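PDB 3BS0: TodX, which carries toluene and related aromatic hydrocarbons across the outer membrane of Pseudomonas putida, as a beta-barrel transporter of the FadL family. Local coordinates for residues 25-30 / 45-50; 49-54 / 81-86. One frame throughout, in Å; residues are numbered along the deposited sequence.

Contact 1: 25-30 / 45-50; sequences TGNAAL and QFELGL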
# COMPACT_ATOMS: atom_id res chain seq x y z
N THR A 25 5.84 13.64 -13.75
CA THR A 25 5.61 12.28 -13.29
C THR A 25 4.39 11.70 -14.01
O THR A 25 4.14 10.50 -13.95
CB THR A 25 5.43 12.32 -11.75
OG1 THR A 25 6.68 11.99 -11.13
CG2 THR A 25 4.33 11.36 -11.30
N GLY A 26 3.65 12.55 -14.70
CA GLY A 26 2.49 12.08 -15.41
C GLY A 26 1.24 12.37 -14.62
O GLY A 26 1.29 13.10 -13.64
N ASN A 27 0.12 11.79 -15.04
CA ASN A 27 -1.14 12.02 -14.35
C ASN A 27 -1.16 11.60 -12.88
O ASN A 27 -1.94 12.14 -12.09
CB ASN A 27 -2.27 11.32 -15.10
CG ASN A 27 -2.61 12.02 -16.40
OD1 ASN A 27 -1.92 12.93 -16.83
ND2 ASN A 27 -3.70 11.58 -17.04
N ALA A 28 -0.28 10.68 -12.49
CA ALA A 28 -0.22 10.21 -11.10
C ALA A 28 0.18 11.31 -10.10
O ALA A 28 -0.02 11.17 -8.90
CB ALA A 28 0.73 9.03 -10.98
N ALA A 29 0.74 12.41 -10.61
CA ALA A 29 1.13 13.51 -9.74
C ALA A 29 -0.10 13.97 -8.97
O ALA A 29 0.01 14.69 -7.99
CB ALA A 29 1.69 14.65 -10.55
N LEU A 30 -1.27 13.53 -9.43
CA LEU A 30 -2.51 13.90 -8.77
C LEU A 30 -2.52 13.45 -7.30
O LEU A 30 -3.33 13.95 -6.51
CB LEU A 30 -3.71 13.31 -9.53
CG LEU A 30 -4.18 14.08 -10.78
CD1 LEU A 30 -5.14 13.25 -11.60
CD2 LEU A 30 -4.85 15.37 -10.33
N GLN A 45 -3.99 15.12 -21.20
CA GLN A 45 -3.35 13.82 -21.09
C GLN A 45 -4.23 12.71 -20.58
O GLN A 45 -4.69 12.75 -19.45
CB GLN A 45 -2.11 13.91 -20.19
CG GLN A 45 -0.93 14.75 -20.71
CD GLN A 45 -1.12 16.25 -20.53
OE1 GLN A 45 -1.64 16.71 -19.52
NE2 GLN A 45 -0.67 17.02 -21.52
N PHE A 46 -4.46 11.71 -21.40
CA PHE A 46 -5.26 10.58 -20.97
C PHE A 46 -4.28 9.48 -20.54
O PHE A 46 -3.36 9.16 -21.30
CB PHE A 46 -6.15 10.06 -22.10
CG PHE A 46 -6.83 8.77 -21.76
CD1 PHE A 46 -7.98 8.76 -20.98
CD2 PHE A 46 -6.25 7.56 -22.12
CE1 PHE A 46 -8.55 7.57 -20.57
CE2 PHE A 46 -6.82 6.37 -21.72
CZ PHE A 46 -7.97 6.37 -20.94
N GLU A 47 -4.47 8.90 -19.36
CA GLU A 47 -3.55 7.84 -18.90
C GLU A 47 -4.21 6.55 -18.44
O GLU A 47 -5.18 6.55 -17.69
CB GLU A 47 -2.62 8.36 -17.79
CG GLU A 47 -1.26 8.83 -18.31
CD GLU A 47 -0.28 9.18 -17.18
OE1 GLU A 47 -0.04 8.32 -16.30
OE2 GLU A 47 0.26 10.31 -17.17
N LEU A 48 -3.64 5.43 -18.91
CA LEU A 48 -4.14 4.09 -18.61
C LEU A 48 -3.03 3.15 -18.20
O LEU A 48 -2.06 2.97 -18.94
CB LEU A 48 -4.85 3.53 -19.84
CG LEU A 48 -6.37 3.54 -19.70
CD1 LEU A 48 -7.01 3.27 -21.03
CD2 LEU A 48 -6.78 2.48 -18.66
N GLY A 49 -3.17 2.54 -17.02
CA GLY A 49 -2.15 1.63 -16.54
C GLY A 49 -2.56 0.47 -15.65
O GLY A 49 -3.66 0.41 -15.12
N LEU A 50 -1.63 -0.47 -15.50
CA LEU A 50 -1.83 -1.66 -14.70
C LEU A 50 -0.71 -1.89 -13.70
O LEU A 50 0.46 -1.95 -14.05
CB LEU A 50 -1.94 -2.86 -15.62
CG LEU A 50 -3.13 -2.81 -16.57
CD1 LEU A 50 -2.88 -3.75 -17.72
CD2 LEU A 50 -4.40 -3.20 -15.82
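The side-chain amide of Asn27 and the carboxylate of Glu47 are stacked, their planes 21° apart, with Glu47 OE2 lying 3.4 Å from Asn27 CG. At the edge of the amide, and in its plane, ND2 gives a nearly straight hydrogen bond of 2.9 Å to Gln45 O, which it meets from above the carbonyl plane. The other edge atom, Asn27 OD1, rests 3.5 Å from Gln45 CB. CG of Asn27 stands anti to its carbonyl carbon and beside its own backbone N (chi1 -72°), on the same side as the N-H that meets Glu47; the amide beyond it serves Gln45, two residues earlier on the strand. The N-H is taken by the carboxylate: Asn27 N lies 2.6 Å from Glu47 OE2, in an almost linear bond that comes in from above the carboxylate plane. Gly26, at a positive phi of 100° that suits glycine, brings its bare CA to 3.3 Å from the same oxygen. Segment 25-30 belongs to the N-terminal hatch that plugs the barrel in FadL-type transporters, and 45-50 to the first barrel strand, so these bonds tie plug to wall. Asparagine suits its place because ND2 has two hydrogens, and the amide also bonds Ser85 OG on the adjoining strand. For Glu47, accepting a backbone N-H probably helps to stabilise an ionised carboxylate at this largely buried junction.

Contact 2: 49-54 / 81-86; sequences GLDVVT and GPQLSY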
# COMPACT_ATOMS: atom_id res chain seq x y z
N GLY A 49 -3.17 2.54 -17.02
CA GLY A 49 -2.15 1.63 -16.54
C GLY A 49 -2.56 0.47 -15.65
O GLY A 49 -3.66 0.41 -15.12
N LEU A 50 -1.63 -0.47 -15.50
CA LEU A 50 -1.83 -1.66 -14.70
C LEU A 50 -0.71 -1.89 -13.70
O LEU A 50 0.46 -1.95 -14.05
CB LEU A 50 -1.94 -2.86 -15.62
CG LEU A 50 -3.13 -2.81 -16.57
CD1 LEU A 50 -2.88 -3.75 -17.72
CD2 LEU A 50 -4.40 -3.20 -15.82
N ASP A 51 -1.09 -2.04 -12.44
CA ASP A 51 -0.13 -2.27 -11.36
C ASP A 51 -0.19 -3.73 -10.92
O ASP A 51 -1.28 -4.26 -10.67
CB ASP A 51 -0.50 -1.36 -10.17
CG ASP A 51 0.69 -1.00 -9.32
OD1 ASP A 51 1.20 -1.87 -8.58
OD2 ASP A 51 1.12 0.17 -9.38
N VAL A 52 0.96 -4.40 -10.85
CA VAL A 52 1.02 -5.79 -10.39
C VAL A 52 2.06 -5.90 -9.29
O VAL A 52 3.21 -5.55 -9.49
CB VAL A 52 1.43 -6.79 -11.50
CG1 VAL A 52 0.39 -7.89 -11.58
CG2 VAL A 52 1.58 -6.09 -12.83
N VAL A 53 1.64 -6.42 -8.14
CA VAL A 53 2.53 -6.57 -7.00
C VAL A 53 2.78 -8.01 -6.57
O VAL A 53 2.02 -8.58 -5.80
CB VAL A 53 1.98 -5.80 -5.78
CG1 VAL A 53 2.99 -5.84 -4.63
CG2 VAL A 53 1.64 -4.36 -6.18
N THR A 54 3.87 -8.58 -7.08
CA THR A 54 4.27 -9.94 -6.74
C THR A 54 4.85 -9.89 -5.32
O THR A 54 5.44 -8.89 -4.94
CB THR A 54 5.40 -10.44 -7.68
OG1 THR A 54 4.90 -10.54 -9.02
CG2 THR A 54 5.92 -11.80 -7.21
N GLY A 81 -4.03 -3.89 -10.39
CA GLY A 81 -4.81 -2.70 -10.16
C GLY A 81 -4.80 -1.79 -11.38
O GLY A 81 -3.74 -1.45 -11.90
N PRO A 82 -5.98 -1.40 -11.86
CA PRO A 82 -6.04 -0.53 -13.03
C PRO A 82 -5.83 0.93 -12.62
O PRO A 82 -6.00 1.28 -11.44
CB PRO A 82 -7.45 -0.77 -13.55
CG PRO A 82 -8.23 -0.89 -12.25
CD PRO A 82 -7.33 -1.80 -11.42
N GLN A 83 -5.44 1.77 -13.57
CA GLN A 83 -5.23 3.17 -13.27
C GLN A 83 -5.66 4.01 -14.46
O GLN A 83 -5.06 3.95 -15.54
CB GLN A 83 -3.77 3.42 -12.90
CG GLN A 83 -3.10 2.19 -12.27
CD GLN A 83 -2.08 2.51 -11.20
OE1 GLN A 83 -1.13 3.27 -11.43
NE2 GLN A 83 -2.27 1.94 -10.01
N LEU A 84 -6.75 4.74 -14.25
CA LEU A 84 -7.33 5.62 -15.26
C LEU A 84 -7.26 7.07 -14.77
O LEU A 84 -7.46 7.35 -13.59
CB LEU A 84 -8.78 5.26 -15.49
CG LEU A 84 -9.07 4.30 -16.63
CD1 LEU A 84 -10.39 3.59 -16.37
CD2 LEU A 84 -9.10 5.07 -17.94
N SER A 85 -6.95 7.99 -15.67
CA SER A 85 -6.87 9.39 -15.29
C SER A 85 -6.75 10.29 -16.49
O SER A 85 -6.22 9.90 -17.54
CB SER A 85 -5.69 9.63 -14.34
OG SER A 85 -4.45 9.46 -15.00
N TYR A 86 -7.27 11.50 -16.33
CA TYR A 86 -7.25 12.49 -17.38
C TYR A 86 -6.88 13.86 -16.81
O TYR A 86 -7.39 14.27 -15.77
CB TYR A 86 -8.63 12.57 -18.04
CG TYR A 86 -8.71 13.45 -19.25
CD1 TYR A 86 -8.18 13.05 -20.47
CD2 TYR A 86 -9.34 14.70 -19.18
CE1 TYR A 86 -8.28 13.86 -21.59
CE2 TYR A 86 -9.45 15.52 -20.29
CZ TYR A 86 -8.92 15.10 -21.50
OH TYR A 86 -9.06 15.91 -22.62
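Gln83 reaches over Gly49 toward Asp51 along one face of two neighbouring strands. Its CB starts 3.7 Å from Gly49 O, and CG, placed beside the backbone N (chi1 -28°), comes to 3.4 Å from that same oxygen. With no side chain on Gly49, the glutamine lies against bare backbone here. Past the bend at chi2, NE2 arrives 3.7 Å from Asp51 CB, with Asp51 OD2 a little farther away; Gln83 NE2 also makes a weak hydrogen bond to Val101 O on the next strand. Beneath the side chains runs the antiparallel pairing of a transmembrane beta-barrel wall. Gly49 with Gln83 and Asp51 with Gly81 are hydrogen-bonded pairs, the first held by Gly49 N to Gln83 O at 2.8 Å and by a weaker, bent return bond, the second by Asp51 N to Gly81 O and Gly81 N to Asp51 O. Between them Leu50 and Pro82 form a non-hydrogen-bonded pair, a position where this strand neighbour asks no N-H of the proline. Both are apolar and lie on the surface, consistent with facing lipid, and Leu50 CD2 touches Pro82 CA at 4.2 Å. On the glutamine's face, Asp51 CB also lies 3.7 Å from Gly81 O, while OD2 makes a long, weak ion pair with Arg14 of the short helix 11-15.

Contacts 1 and 2 follow one another along the chain: the loop 25-30 comes first, then strand 44-60, which serves both, and finally strand 80-90. They share Gly49 and Leu50, and their centres are about 9 Å apart on the same side of the chain's centre. The two strands continue their pairing between the contacts, where Glu47 N lies 2.7 Å from Ser85 O in a probable hydrogen bond and Phe46 CZ packs 3.5 Å from Leu84 CD2. Contact 2 thus joins neighbouring staves of the barrel, whereas contact 1 fastens the N-terminal plug to strand 44-60, and Asn27 reaches on to Ser85 of strand 80-90, so the plug is held where two strands of the wall are themselves hydrogen-bonded.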